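Octaprenyl-diphosphate synthase (Bacteroides thetaiotaomicron, PDB 3RMG) catalyses the formation of geranylgeranyl pyrophosphate, as a magnesium-dependent member of the family that lengthens isoprenoid chains by head-to-tail condensation. Local coordinates at the interface of chains A and B. Residues are numbered along the deposited sequence; one frame, centred on the assembly and turned at random. Chains: chain A/B, Octaprenyl-diphosphate synthase.

Contact 1: the interface of chains A and B. Residues chain A 86, 89, 112, 116, 119; chain B 86, 112, 116, 119.
A:Val112 and B:Val112 meet across the two-fold axis through one methyl each, CG2 of A:Val112 lying 3.5 Å from CG2 of B:Val112. The two isopropyl groups cross at a slant rather than butting end on. In B:Val112, with CG1 anti to the backbone N (chi1 178°) and CG2 anti to the carbonyl carbon, both methyls face the partner, CG2 toward the valine and CG1 toward the histidine. That same CG2 of B:Val112 also receives CG1 of A:Val89 at 3.7 Å, a small extension of the apolar centre. About two turns further along the same helices A:Leu119 and B:Leu119 bring their CD2 methyls together on the axis, modelled too closely for the spacing to carry weight.

The second valine branch leads to the polar rim. CG1 of A:Val112 covers one face of the B:His86 imidazole toward its rim, 3.8 Å from the ring atom CG of B:His86. Beyond it, the tips of B:His86 and A:Asp116 reach toward each other. ND1 of B:His86 donates to the carboxylate oxygen OD2 of A:Asp116 on its syn side, in a bent bond (131° at H) with the acceptor tilted 30° from the ring plane; its modelled length is implausibly short, which leaves the detail doubtful. The twin has ring and carboxylate nearly coplanar, ND1 of A:His86 pointing at OD2 of B:Asp116, but the pair is modelled too close for a bond length to be trusted. Each ring is fixed from behind by its own chain: NE2 of B:His86 gives a nearly straight bond of 2.9 Å to the carbonyl O of B:Val112, in the ring plane and on a carbonyl lone pair. NE2 of A:His86 does likewise to O of A:Val112 at 2.8 Å. The valine thus packs through its side chain while its backbone orients the histidine.

In the all-helical prenyltransferase fold, A:Val112, A:Asp116 and A:Leu119 line one side of helix 102-128, whereas A:His86 and A:Val89 lie in the last turn or so of helix 67-90, with A:His86 immediately preceding the aspartate-rich DDXXD motif that contains A:Val89.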
ATOM      1  N   HIS A  86      -9.588   0.063  -2.377  1.00 65.69           N
ATOM      2  CA  HIS A  86      -9.012  -1.049  -3.121  1.00 66.27           C
ATOM      3  C   HIS A  86     -10.029  -2.175  -3.300  1.00 66.88           C
ATOM      4  O   HIS A  86      -9.968  -2.935  -4.265  1.00 66.51           O
ATOM      5  CB  HIS A  86      -7.744  -1.561  -2.425  1.00 63.04           C
ATOM      6  CG  HIS A  86      -6.494  -0.866  -2.868  1.00 54.68           C
ATOM      7  ND1 HIS A  86      -5.235  -1.317  -2.540  1.00 44.58           N
ATOM      8  CD2 HIS A  86      -6.311   0.242  -3.626  1.00 47.04           C
ATOM      9  CE1 HIS A  86      -4.329  -0.513  -3.065  1.00 40.59           C
ATOM     10  NE2 HIS A  86      -4.956   0.437  -3.736  1.00 47.11           N
ATOM     11  N   VAL A  89     -12.280  -1.635  -6.376  1.00 84.10           N
ATOM     12  CA  VAL A  89     -11.536  -2.028  -7.559  1.00 87.80           C
ATOM     13  C   VAL A  89     -11.754  -3.494  -7.895  1.00 90.82           C
ATOM     14  O   VAL A  89     -12.129  -3.834  -9.016  1.00 89.84           O
ATOM     15  CB  VAL A  89     -10.034  -1.773  -7.378  1.00 88.81           C
ATOM     16  CG1 VAL A  89      -9.226  -2.812  -8.136  1.00 88.82           C
ATOM     17  CG2 VAL A  89      -9.679  -0.365  -7.844  1.00 88.69           C
ATOM     18  N   VAL A 112      -6.343   2.429  -7.807  1.00 71.80           N
ATOM     19  CA  VAL A 112      -5.380   1.540  -7.159  1.00 63.60           C
ATOM     20  C   VAL A 112      -4.207   2.367  -6.678  1.00 64.50           C
ATOM     21  O   VAL A 112      -3.664   2.136  -5.596  1.00 61.99           O
ATOM     22  CB  VAL A 112      -4.864   0.433  -8.114  1.00 61.02           C
ATOM     23  CG1 VAL A 112      -3.483  -0.036  -7.693  1.00 51.08           C
ATOM     24  CG2 VAL A 112      -5.826  -0.745  -8.134  1.00 60.38           C
ATOM     25  N   ASP A 116      -2.956   3.211  -3.009  1.00 60.78           N
ATOM     26  CA  ASP A 116      -1.558   3.001  -2.621  1.00 59.78           C
ATOM     27  C   ASP A 116      -0.996   4.253  -1.936  1.00 59.73           C
ATOM     28  O   ASP A 116      -0.186   4.159  -1.008  1.00 56.63           O
ATOM     29  CB  ASP A 116      -0.690   2.609  -3.826  1.00 62.15           C
ATOM     30  CG  ASP A 116      -0.966   1.190  -4.324  1.00 71.88           C
ATOM     31  OD1 ASP A 116      -1.777   0.479  -3.689  1.00 74.81           O
ATOM     32  OD2 ASP A 116      -0.367   0.786  -5.356  1.00 65.12           O
ATOM     33  N   LEU A 119      -2.463   4.607   1.458  1.00 56.79           N
ATOM     34  CA  LEU A 119      -1.763   3.556   2.197  1.00 53.44           C
ATOM     35  C   LEU A 119      -0.349   3.957   2.623  1.00 55.60           C
ATOM     36  O   LEU A 119       0.127   3.591   3.703  1.00 54.92           O
ATOM     37  CB  LEU A 119      -1.702   2.316   1.319  1.00 53.22           C
ATOM     38  CG  LEU A 119      -1.587   0.932   1.930  1.00 56.91           C
ATOM     39  CD1 LEU A 119      -2.815   0.628   2.770  1.00 57.04           C
ATOM     40  CD2 LEU A 119      -1.474  -0.061   0.792  1.00 61.19           C
TER
ATOM     41  N   HIS B  86       1.398  -3.681  -9.079  1.00 58.82           N
ATOM     42  CA  HIS B  86       0.257  -2.784  -9.247  1.00 56.87           C
ATOM     43  C   HIS B  86       0.266  -2.106 -10.624  1.00 60.89           C
ATOM     44  O   HIS B  86      -0.781  -1.793 -11.174  1.00 62.31           O
ATOM     45  CB  HIS B  86       0.178  -1.738  -8.123  1.00 51.43           C
ATOM     46  CG  HIS B  86      -0.470  -2.245  -6.868  1.00 53.68           C
ATOM     47  ND1 HIS B  86      -0.365  -1.596  -5.657  1.00 46.26           N
ATOM     48  CD2 HIS B  86      -1.231  -3.342  -6.637  1.00 54.04           C
ATOM     49  CE1 HIS B  86      -1.034  -2.268  -4.737  1.00 51.17           C
ATOM     50  NE2 HIS B  86      -1.567  -3.333  -5.306  1.00 52.11           N
ATOM     51  N   VAL B 112      -3.775  -6.358  -7.472  1.00 73.08           N
ATOM     52  CA  VAL B 112      -4.055  -5.442  -6.370  1.00 69.43           C
ATOM     53  C   VAL B 112      -3.793  -6.075  -5.003  1.00 71.01           C
ATOM     54  O   VAL B 112      -3.042  -5.539  -4.177  1.00 66.09           O
ATOM     55  CB  VAL B 112      -5.506  -4.956  -6.410  1.00 62.35           C
ATOM     56  CG1 VAL B 112      -5.782  -4.039  -5.228  1.00 59.80           C
ATOM     57  CG2 VAL B 112      -5.789  -4.253  -7.727  1.00 62.86           C
ATOM     58  N   ASP B 116      -0.837  -5.266  -2.607  1.00 65.25           N
ATOM     59  CA  ASP B 116      -1.102  -4.640  -1.310  1.00 63.64           C
ATOM     60  C   ASP B 116      -0.380  -5.382  -0.195  1.00 62.83           C
ATOM     61  O   ASP B 116       0.123  -4.780   0.754  1.00 60.68           O
ATOM     62  CB  ASP B 116      -2.605  -4.570  -1.030  1.00 64.56           C
ATOM     63  CG  ASP B 116      -3.293  -3.443  -1.790  1.00 68.51           C
ATOM     64  OD1 ASP B 116      -2.635  -2.743  -2.596  1.00 65.08           O
ATOM     65  OD2 ASP B 116      -4.509  -3.259  -1.579  1.00 71.07           O
ATOM     66  N   LEU B 119       3.355  -4.713  -0.307  1.00 62.94           N
ATOM     67  CA  LEU B 119       3.429  -3.348   0.188  1.00 59.74           C
ATOM     68  C   LEU B 119       3.421  -3.289   1.710  1.00 59.28           C
ATOM     69  O   LEU B 119       4.216  -2.573   2.333  1.00 55.34           O
ATOM     70  CB  LEU B 119       2.236  -2.570  -0.356  1.00 63.78           C
ATOM     71  CG  LEU B 119       2.303  -1.054  -0.415  1.00 58.26           C
ATOM     72  CD1 LEU B 119       3.497  -0.649  -1.257  1.00 57.87           C
ATOM     73  CD2 LEU B 119       1.007  -0.547  -1.031  1.00 58.41           C
TER

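Contact 2: the interface of chains A and B. Residues chain A 123-124, 127, 132, 135; chain B 132, 135-136, 139.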
ATOM      1  N   LEU A 123       1.134   5.158   6.399  1.00 43.98           N
ATOM      2  CA  LEU A 123       2.415   4.772   7.024  1.00 37.23           C
ATOM      3  C   LEU A 123       3.250   5.940   7.562  1.00 39.05           C
ATOM      4  O   LEU A 123       3.910   5.831   8.614  1.00 36.12           O
ATOM      5  CB  LEU A 123       3.245   3.937   6.041  1.00 43.53           C
ATOM      6  N   VAL A 124       3.243   7.050   6.823  1.00 39.69           N
ATOM      7  CA  VAL A 124       3.900   8.280   7.254  1.00 42.36           C
ATOM      8  C   VAL A 124       3.348   8.707   8.607  1.00 44.80           C
ATOM      9  O   VAL A 124       4.103   8.970   9.557  1.00 46.02           O
ATOM     10  CB  VAL A 124       3.666   9.430   6.248  1.00 49.60           C
ATOM     11  CG1 VAL A 124       4.338  10.728   6.740  1.00 41.99           C
ATOM     12  CG2 VAL A 124       4.162   9.037   4.869  1.00 46.67           C
ATOM     13  N   GLU A 127       4.587   6.730  11.439  1.00 52.14           N
ATOM     14  CA  GLU A 127       5.964   7.061  11.793  1.00 48.96           C
ATOM     15  C   GLU A 127       6.008   8.385  12.561  1.00 45.56           C
ATOM     16  O   GLU A 127       6.671   8.510  13.603  1.00 37.48           O
ATOM     17  CB  GLU A 127       6.828   7.091  10.530  1.00 54.43           C
ATOM     18  CG  GLU A 127       8.290   7.382  10.785  1.00 60.73           C
ATOM     19  CD  GLU A 127       8.535   8.864  10.988  1.00 68.77           C
ATOM     20  OE1 GLU A 127       7.873   9.677  10.274  1.00 55.91           O
ATOM     21  OE2 GLU A 127       9.380   9.194  11.854  1.00 53.83           O
ATOM     22  N   TYR A 132       7.408   3.076  18.104  1.00 49.43           N
ATOM     23  CA  TYR A 132       7.729   1.857  17.347  1.00 48.84           C
ATOM     24  C   TYR A 132       6.592   0.854  17.358  1.00 47.80           C
ATOM     25  O   TYR A 132       6.247   0.253  16.318  1.00 46.86           O
ATOM     26  CB  TYR A 132       8.999   1.186  17.900  1.00 41.75           C
ATOM     27  CG  TYR A 132      10.288   1.825  17.409  1.00 54.51           C
ATOM     28  CD1 TYR A 132      10.644   1.776  16.063  1.00 51.38           C
ATOM     29  CD2 TYR A 132      11.146   2.473  18.287  1.00 65.44           C
ATOM     30  CE1 TYR A 132      11.807   2.362  15.605  1.00 64.78           C
ATOM     31  CE2 TYR A 132      12.323   3.062  17.839  1.00 75.00           C
ATOM     32  CZ  TYR A 132      12.647   3.003  16.497  1.00 78.00           C
ATOM     33  OH  TYR A 132      13.814   3.588  16.051  1.00 81.03           O
ATOM     34  N   ILE A 135       4.003   1.830  15.161  1.00 41.95           N
ATOM     35  CA  ILE A 135       4.455   1.528  13.815  1.00 44.44           C
ATOM     36  C   ILE A 135       4.313   0.026  13.554  1.00 42.50           C
ATOM     37  O   ILE A 135       3.786  -0.399  12.534  1.00 37.80           O
ATOM     38  CB  ILE A 135       5.900   2.011  13.595  1.00 44.23           C
ATOM     39  CG1 ILE A 135       5.941   3.551  13.678  1.00 41.22           C
ATOM     40  CG2 ILE A 135       6.414   1.536  12.240  1.00 49.96           C
ATOM     41  CD1 ILE A 135       7.324   4.168  13.636  1.00 38.60           C
TER
ATOM     42  N   TYR B 132      14.259   5.111  12.912  1.00 45.04           N
ATOM     43  CA  TYR B 132      13.169   5.991  12.497  1.00 47.88           C
ATOM     44  C   TYR B 132      13.401   6.617  11.133  1.00 47.23           C
ATOM     45  O   TYR B 132      12.482   6.702  10.305  1.00 42.92           O
ATOM     46  CB  TYR B 132      12.906   7.081  13.550  1.00 51.43           C
ATOM     47  CG  TYR B 132      12.156   6.585  14.783  1.00 62.74           C
ATOM     48  CD1 TYR B 132      10.790   6.302  14.729  1.00 55.36           C
ATOM     49  CD2 TYR B 132      12.812   6.411  16.002  1.00 68.44           C
ATOM     50  CE1 TYR B 132      10.103   5.857  15.847  1.00 65.38           C
ATOM     51  CE2 TYR B 132      12.132   5.965  17.132  1.00 70.19           C
ATOM     52  CZ  TYR B 132      10.778   5.685  17.048  1.00 77.60           C
ATOM     53  OH  TYR B 132      10.092   5.242  18.164  1.00 81.28           O
ATOM     54  N   ILE B 135      12.467   4.260   8.341  1.00 43.69           N
ATOM     55  CA  ILE B 135      11.009   4.192   8.253  1.00 40.71           C
ATOM     56  C   ILE B 135      10.438   5.444   7.598  1.00 37.16           C
ATOM     57  O   ILE B 135       9.533   5.369   6.778  1.00 42.17           O
ATOM     58  CB  ILE B 135      10.355   4.004   9.638  1.00 40.81           C
ATOM     59  CG1 ILE B 135      10.770   2.650  10.228  1.00 37.65           C
ATOM     60  CG2 ILE B 135       8.834   4.102   9.519  1.00 44.22           C
ATOM     61  CD1 ILE B 135      10.519   2.515  11.707  1.00 39.74           C
ATOM     62  N   ARG B 136      10.991   6.594   7.948  1.00 43.14           N
ATOM     63  CA  ARG B 136      10.606   7.849   7.313  1.00 47.72           C
ATOM     64  C   ARG B 136      10.947   7.806   5.828  1.00 46.69           C
ATOM     65  O   ARG B 136      10.178   8.240   4.975  1.00 36.72           O
ATOM     66  CB  ARG B 136      11.330   9.005   7.994  1.00 46.14           C
ATOM     67  CG  ARG B 136      10.673  10.371   7.835  1.00 58.83           C
ATOM     68  CD  ARG B 136      11.261  11.336   8.870  1.00 59.73           C
ATOM     69  NE  ARG B 136      11.302  10.684  10.171  1.00 56.10           N
ATOM     70  CZ  ARG B 136      12.201  10.934  11.118  1.00 64.98           C
ATOM     71  NH1 ARG B 136      13.155  11.831  10.915  1.00 60.56           N
ATOM     72  NH2 ARG B 136      12.148  10.272  12.269  1.00 57.76           N
ATOM     73  N   SER B 139       8.523   5.185   3.842  1.00 39.32           N
ATOM     74  CA  SER B 139       7.150   5.582   3.777  1.00 40.84           C
ATOM     75  C   SER B 139       7.013   6.808   2.865  1.00 41.68           C
ATOM     76  O   SER B 139       6.132   6.853   2.002  1.00 46.86           O
ATOM     77  CB  SER B 139       6.600   5.846   5.185  1.00 37.38           C
ATOM     78  OG  SER B 139       7.327   6.878   5.834  1.00 48.58           O
TER
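A:Glu127 reaches B:Arg136 because its CG is anti to the backbone N and its chain then bends (chi2 -80°), swinging the carboxylate over the partner helix. B:Arg136 also starts with CG anti to its backbone N, and a bend at chi3 turns the guanidinium back toward the acid. The result is a side-on salt bridge in which two nitrogens grip one oxygen: NE of B:Arg136 lies 3.0 Å from OE2 of A:Glu127, and NH2 of B:Arg136 is also 3.0 Å from OE2 of A:Glu127. OE2 lies close to the guanidinium plane, yet both donors approach from one face of the carboxylate. NH2 comes on the syn side, whereas NE sits well above the carboxylate plane (58° out of it). The grip is therefore skewed, not a flat two-oxygen fork.

The aliphatic part of the acid is supported by B:Ile135, whose CG2 touches CG of A:Glu127 at 3.6 Å. The other branch of that isoleucine points to the axis, where CD1 of B:Ile135 meets CD1 of A:Ile135 tip to tip at 4.1 Å. Next to this pair the A:Tyr132 and B:Tyr132 rings stack, their planes inclined by 29° and each ring offset toward the other's rim; their closest atoms are modelled too tightly to interpret. At the opposite flank CB of B:Ser139 packs against A:Val124, while its hydroxyl OG turns back to bond the carbonyl O of B:Ile135 at 2.8 Å.

The ion pairs thus tie the end of helix 102-128 to the start of the partner's next helix, while the tyrosine stack joins the two starts across the axis; together they probably stabilise the dimer typical of this family.

The C-alpha centres of contact 1 and contact 2 lie about 19 Å apart, and helix 102-128 of chain A runs through both. Contact 1 uses its middle; contact 2 uses its C-terminal end and adds helix 132-154, represented in chain B by helix 132-150. One long helix therefore carries the interface from the neighbourhood of the aspartate-rich motif to the turn at the far end. Two-fold symmetry doubles every off-axis attachment, while on-axis residues pair with their own copies, and the two contacts, spaced along the axis, would resist rocking of the subunits. A rigid dimer of this kind may steady the helices that frame each active site.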